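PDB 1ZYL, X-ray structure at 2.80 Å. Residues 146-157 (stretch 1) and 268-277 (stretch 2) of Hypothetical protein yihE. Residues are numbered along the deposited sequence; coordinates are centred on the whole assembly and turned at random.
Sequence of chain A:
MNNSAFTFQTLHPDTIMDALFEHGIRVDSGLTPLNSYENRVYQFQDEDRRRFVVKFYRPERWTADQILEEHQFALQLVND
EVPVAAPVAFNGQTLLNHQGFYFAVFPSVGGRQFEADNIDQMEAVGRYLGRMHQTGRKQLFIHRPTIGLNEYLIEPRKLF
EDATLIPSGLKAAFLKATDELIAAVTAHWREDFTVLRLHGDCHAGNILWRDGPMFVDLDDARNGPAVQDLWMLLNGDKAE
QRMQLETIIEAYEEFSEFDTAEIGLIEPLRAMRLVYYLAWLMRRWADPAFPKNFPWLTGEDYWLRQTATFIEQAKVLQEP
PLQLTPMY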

# COMPACT_ATOMS: atom_id res chain seq x y z
N THR A 146 6.97 -9.34 5.25
CA THR A 146 7.04 -10.03 3.98
C THR A 146 5.65 -10.65 3.86
O THR A 146 5.32 -11.59 4.58
N ILE A 147 4.83 -10.07 2.97
CA ILE A 147 3.46 -10.48 2.74
C ILE A 147 3.23 -11.96 3.00
O ILE A 147 3.97 -12.83 2.53
N GLY A 148 2.19 -12.25 3.78
CA GLY A 148 1.87 -13.61 4.12
C GLY A 148 0.58 -13.60 4.90
O GLY A 148 0.06 -12.53 5.25
N LEU A 149 0.06 -14.78 5.20
CA LEU A 149 -1.20 -14.93 5.92
C LEU A 149 -1.25 -14.39 7.36
O LEU A 149 -2.30 -13.95 7.82
N ASN A 150 -0.11 -14.42 8.05
CA ASN A 150 -0.08 -13.95 9.43
C ASN A 150 -0.59 -12.53 9.61
O ASN A 150 -1.57 -12.30 10.31
N GLU A 151 0.10 -11.59 8.98
CA GLU A 151 -0.23 -10.17 9.05
C GLU A 151 -1.52 -9.81 8.34
O GLU A 151 -2.27 -8.93 8.78
N TYR A 152 -1.78 -10.48 7.23
CA TYR A 152 -2.96 -10.19 6.45
C TYR A 152 -4.25 -10.88 6.87
O TYR A 152 -5.31 -10.29 6.73
N LEU A 153 -4.16 -12.10 7.40
CA LEU A 153 -5.36 -12.83 7.82
C LEU A 153 -5.53 -13.15 9.31
O LEU A 153 -6.49 -12.68 9.94
N ILE A 154 -4.63 -13.94 9.87
CA ILE A 154 -4.76 -14.33 11.26
C ILE A 154 -4.77 -13.20 12.28
O ILE A 154 -5.55 -13.25 13.24
N GLU A 155 -3.93 -12.18 12.10
CA GLU A 155 -3.90 -11.07 13.05
C GLU A 155 -5.22 -10.32 13.03
O GLU A 155 -5.84 -10.08 14.07
N PRO A 156 -5.68 -9.92 11.84
CA PRO A 156 -6.96 -9.20 11.75
C PRO A 156 -8.09 -10.03 12.39
O PRO A 156 -8.86 -9.51 13.19
N ARG A 157 -8.18 -11.31 12.04
CA ARG A 157 -9.22 -12.13 12.62
C ARG A 157 -9.17 -12.07 14.13
O ARG A 157 -10.21 -12.13 14.78
N PRO A 268 -6.41 -14.47 -3.98
CA PRO A 268 -6.06 -14.57 -2.57
C PRO A 268 -5.51 -13.23 -2.06
O PRO A 268 -5.75 -12.86 -0.92
N LEU A 269 -4.79 -12.51 -2.91
CA LEU A 269 -4.24 -11.21 -2.50
C LEU A 269 -5.36 -10.21 -2.25
O LEU A 269 -5.32 -9.46 -1.27
N ARG A 270 -6.35 -10.19 -3.14
CA ARG A 270 -7.48 -9.29 -3.00
C ARG A 270 -8.23 -9.63 -1.71
O ARG A 270 -8.62 -8.73 -0.95
N ALA A 271 -8.42 -10.92 -1.46
CA ALA A 271 -9.10 -11.36 -0.24
C ALA A 271 -8.26 -10.86 0.92
O ALA A 271 -8.79 -10.37 1.92
N MET A 272 -6.95 -10.98 0.77
CA MET A 272 -6.02 -10.56 1.81
C MET A 272 -6.09 -9.07 2.10
O MET A 272 -6.12 -8.67 3.27
N ARG A 273 -6.13 -8.25 1.05
CA ARG A 273 -6.19 -6.80 1.21
C ARG A 273 -7.53 -6.42 1.82
O ARG A 273 -7.66 -5.42 2.53
N LEU A 274 -8.54 -7.23 1.52
CA LEU A 274 -9.87 -6.97 2.01
C LEU A 274 -9.95 -7.12 3.51
O LEU A 274 -10.38 -6.20 4.20
N VAL A 275 -9.54 -8.27 4.01
CA VAL A 275 -9.61 -8.50 5.43
C VAL A 275 -8.62 -7.65 6.24
O VAL A 275 -8.93 -7.24 7.35
N TYR A 276 -7.45 -7.37 5.69
CA TYR A 276 -6.49 -6.57 6.43
C TYR A 276 -6.99 -5.13 6.58
O TYR A 276 -6.87 -4.53 7.65
N TYR A 277 -7.56 -4.60 5.50
CA TYR A 277 -8.07 -3.23 5.49
C TYR A 277 -9.09 -2.93 6.60
O TYR A 277 -9.24 -1.79 7.03

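Packing of residues 146-157 against the helix 268-277 in yihE. The two helices run in broadly the same direction, their axes 44° apart and 8.0 Å from each other at closest approach, and the contact buries 505 Å² with no hydrogen bond between the stretches; apolar side chains and tyrosine rings hold it together. Thr 146 lies out of reach. Ile 147, in the loop before the helix, points toward the partner with chi1 m and chi2 t, and its CG2 lies 4.4 Å from CD2 of Leu 269, a loose contact at the N-terminal end of the interface. Gly 148 occupies the N-cap position and contributes no side chain. Leu 149 (m, t) leaves its backbone sideways, but its end comes nearer, bringing CD2 to 3.8 Å from CE of Met 272. Asn 150 takes no part. Glu 151 has an extended side chain (chi1 t, chi2 t) whose CG lies 4.2 Å from CE1 of Tyr 276; its backbone O is closer to that ring, 3.3 Å from CD1 of Tyr 276.

Tyr 152 (chi1 m, chi2 78°) is the centre of the contact, where the backbones also draw close: its CA is 5.1 Å from CA of Tyr 276. Its CD2 lies 3.9 Å from CB of Met 272 and 3.8 Å from CB of Tyr 276, while O of Met 272 sits at the ring edge, 3.5 Å from CD2 of Tyr 152. O of Met 272 already accepts the helical bond from N of Tyr 276, at 3.1 Å. The rings of Tyr 152 and Tyr 276 (chi1 t, chi2 71°) meet obliquely, with centroids 5.2 Å apart and planes at 41°. Met 272 (m, t, chi3 -139°) thus touches Leu 149, Tyr 152 and Leu 153, residues within about one turn of the first helix.

Leu 153 (m, t) also starts sideways and ends nearer: its CD2 is 4.3 Å from CG of Met 272 and only 3.1 Å from CG1 of Val 275, a very tight apolar approach. Val 275 (chi1 p) points toward the first helix, and its CG1 also lies 3.5 Å from O of Tyr 152. Ile 154 points away, and Glu 155 makes no contact. Pro 156, at the kink, has its CA-to-CB bond pointing toward the partner, with CB 3.8 Å from CG2 of Val 275 and CG 4.1 Å from CD1 of Tyr 276. The end of Arg 157 leads away, leaving Pro 156 to close the apolar contact.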

# COMPACT_ATOMS: atom_id res chain seq x y z
CB THR A 146 8.17 -11.08 3.96
OG1 THR A 146 7.77 -12.21 3.20
CG2 THR A 146 8.53 -11.49 5.36
CB ILE A 147 3.01 -10.11 1.29
CG1 ILE A 147 2.85 -8.59 1.18
CG2 ILE A 147 1.69 -10.79 0.92
CD1 ILE A 147 2.33 -8.12 -0.17
CB LEU A 149 -1.61 -16.40 5.92
CG LEU A 149 -1.56 -17.09 4.56
CD1 LEU A 149 -2.26 -18.43 4.67
CD2 LEU A 149 -2.23 -16.21 3.50
CB ASN A 150 1.34 -14.03 10.00
CG ASN A 150 1.46 -13.34 11.35
OD1 ASN A 150 2.32 -12.48 11.54
ND2 ASN A 150 0.60 -13.71 12.29
CB GLU A 151 0.90 -9.34 8.43
CG GLU A 151 0.66 -7.85 8.48
CD GLU A 151 1.72 -7.08 7.75
OE1 GLU A 151 1.89 -5.86 8.01
OE2 GLU A 151 2.39 -7.70 6.89
CB TYR A 152 -2.68 -10.46 4.97
CG TYR A 152 -1.95 -9.31 4.31
CD1 TYR A 152 -0.59 -9.12 4.50
CD2 TYR A 152 -2.66 -8.37 3.56
CE1 TYR A 152 0.06 -8.02 3.95
CE2 TYR A 152 -2.02 -7.27 3.01
CZ TYR A 152 -0.66 -7.09 3.20
OH TYR A 152 -0.04 -6.01 2.62
CB LEU A 153 -5.46 -14.14 7.04
CG LEU A 153 -5.51 -14.07 5.52
CD1 LEU A 153 -5.69 -15.46 4.96
CD2 LEU A 153 -6.65 -13.18 5.10
CB ILE A 154 -3.70 -15.38 11.65
CG1 ILE A 154 -2.30 -14.80 11.52
CG2 ILE A 154 -3.84 -16.60 10.75
CD1 ILE A 154 -1.20 -15.77 11.93
CB GLU A 155 -2.74 -10.11 12.74
CG GLU A 155 -1.45 -10.49 13.42
CD GLU A 155 -0.40 -9.40 13.31
OE1 GLU A 155 0.21 -9.26 12.23
OE2 GLU A 155 -0.20 -8.66 14.31
CB PRO A 156 -7.14 -9.02 10.25
CG PRO A 156 -5.73 -8.80 9.80
CD PRO A 156 -4.97 -9.88 10.55
CB ARG A 157 -9.07 -13.58 12.18
CG ARG A 157 -10.10 -14.50 12.84
CD ARG A 157 -11.51 -14.08 12.49
NE ARG A 157 -12.44 -14.22 13.61
CZ ARG A 157 -12.71 -15.36 14.23
NH1 ARG A 157 -13.57 -15.37 15.24
NH2 ARG A 157 -12.12 -16.49 13.86
CB PRO A 268 -5.02 -15.68 -2.56
CG PRO A 268 -5.57 -16.61 -3.58
CD PRO A 268 -5.92 -15.65 -4.72
CB LEU A 269 -3.30 -10.64 -3.57
CG LEU A 269 -1.97 -11.38 -3.73
CD1 LEU A 269 -1.20 -10.79 -4.87
CD2 LEU A 269 -1.18 -11.30 -2.44
CB ARG A 270 -8.38 -9.42 -4.23
CG ARG A 270 -9.70 -8.66 -4.12
CD ARG A 270 -10.58 -8.93 -5.32
NE ARG A 270 -10.16 -8.19 -6.51
CZ ARG A 270 -9.92 -8.75 -7.69
NH1 ARG A 270 -9.56 -8.01 -8.73
NH2 ARG A 270 -10.03 -10.07 -7.83
CB ALA A 271 -9.18 -12.87 -0.20
CB MET A 272 -4.60 -10.96 1.41
CG MET A 272 -4.29 -12.44 1.63
SD MET A 272 -2.70 -12.98 0.97
CE MET A 272 -3.23 -14.36 0.39
CB ARG A 273 -6.04 -6.11 -0.14
CG ARG A 273 -6.14 -4.59 -0.07
CD ARG A 273 -6.17 -3.95 -1.44
NE ARG A 273 -4.91 -3.33 -1.81
CZ ARG A 273 -4.56 -2.09 -1.47
NH1 ARG A 273 -5.39 -1.34 -0.75
NH2 ARG A 273 -3.38 -1.60 -1.85
CB LEU A 274 -10.86 -7.90 1.33
CG LEU A 274 -12.01 -7.24 0.58
CD1 LEU A 274 -11.50 -6.14 -0.33
CD2 LEU A 274 -12.73 -8.30 -0.21
CB VAL A 275 -9.42 -9.99 5.74
CG1 VAL A 275 -8.27 -10.53 4.95
CG2 VAL A 275 -9.19 -10.20 7.23
CB TYR A 276 -5.12 -6.55 5.74
CG TYR A 276 -4.10 -5.69 6.47
CD1 TYR A 276 -3.57 -6.08 7.70
CD2 TYR A 276 -3.71 -4.45 5.96
CE1 TYR A 276 -2.68 -5.26 8.41
CE2 TYR A 276 -2.83 -3.62 6.65
CZ TYR A 276 -2.32 -4.03 7.88
OH TYR A 276 -1.45 -3.20 8.57
CB TYR A 277 -8.67 -2.93 4.12
CG TYR A 277 -9.40 -1.61 4.02
CD1 TYR A 277 -10.74 -1.52 4.34
CD2 TYR A 277 -8.74 -0.46 3.59
CE1 TYR A 277 -11.43 -0.31 4.24
CE2 TYR A 277 -9.42 0.77 3.49
CZ TYR A 277 -10.77 0.83 3.81
OH TYR A 277 -11.46 2.01 3.70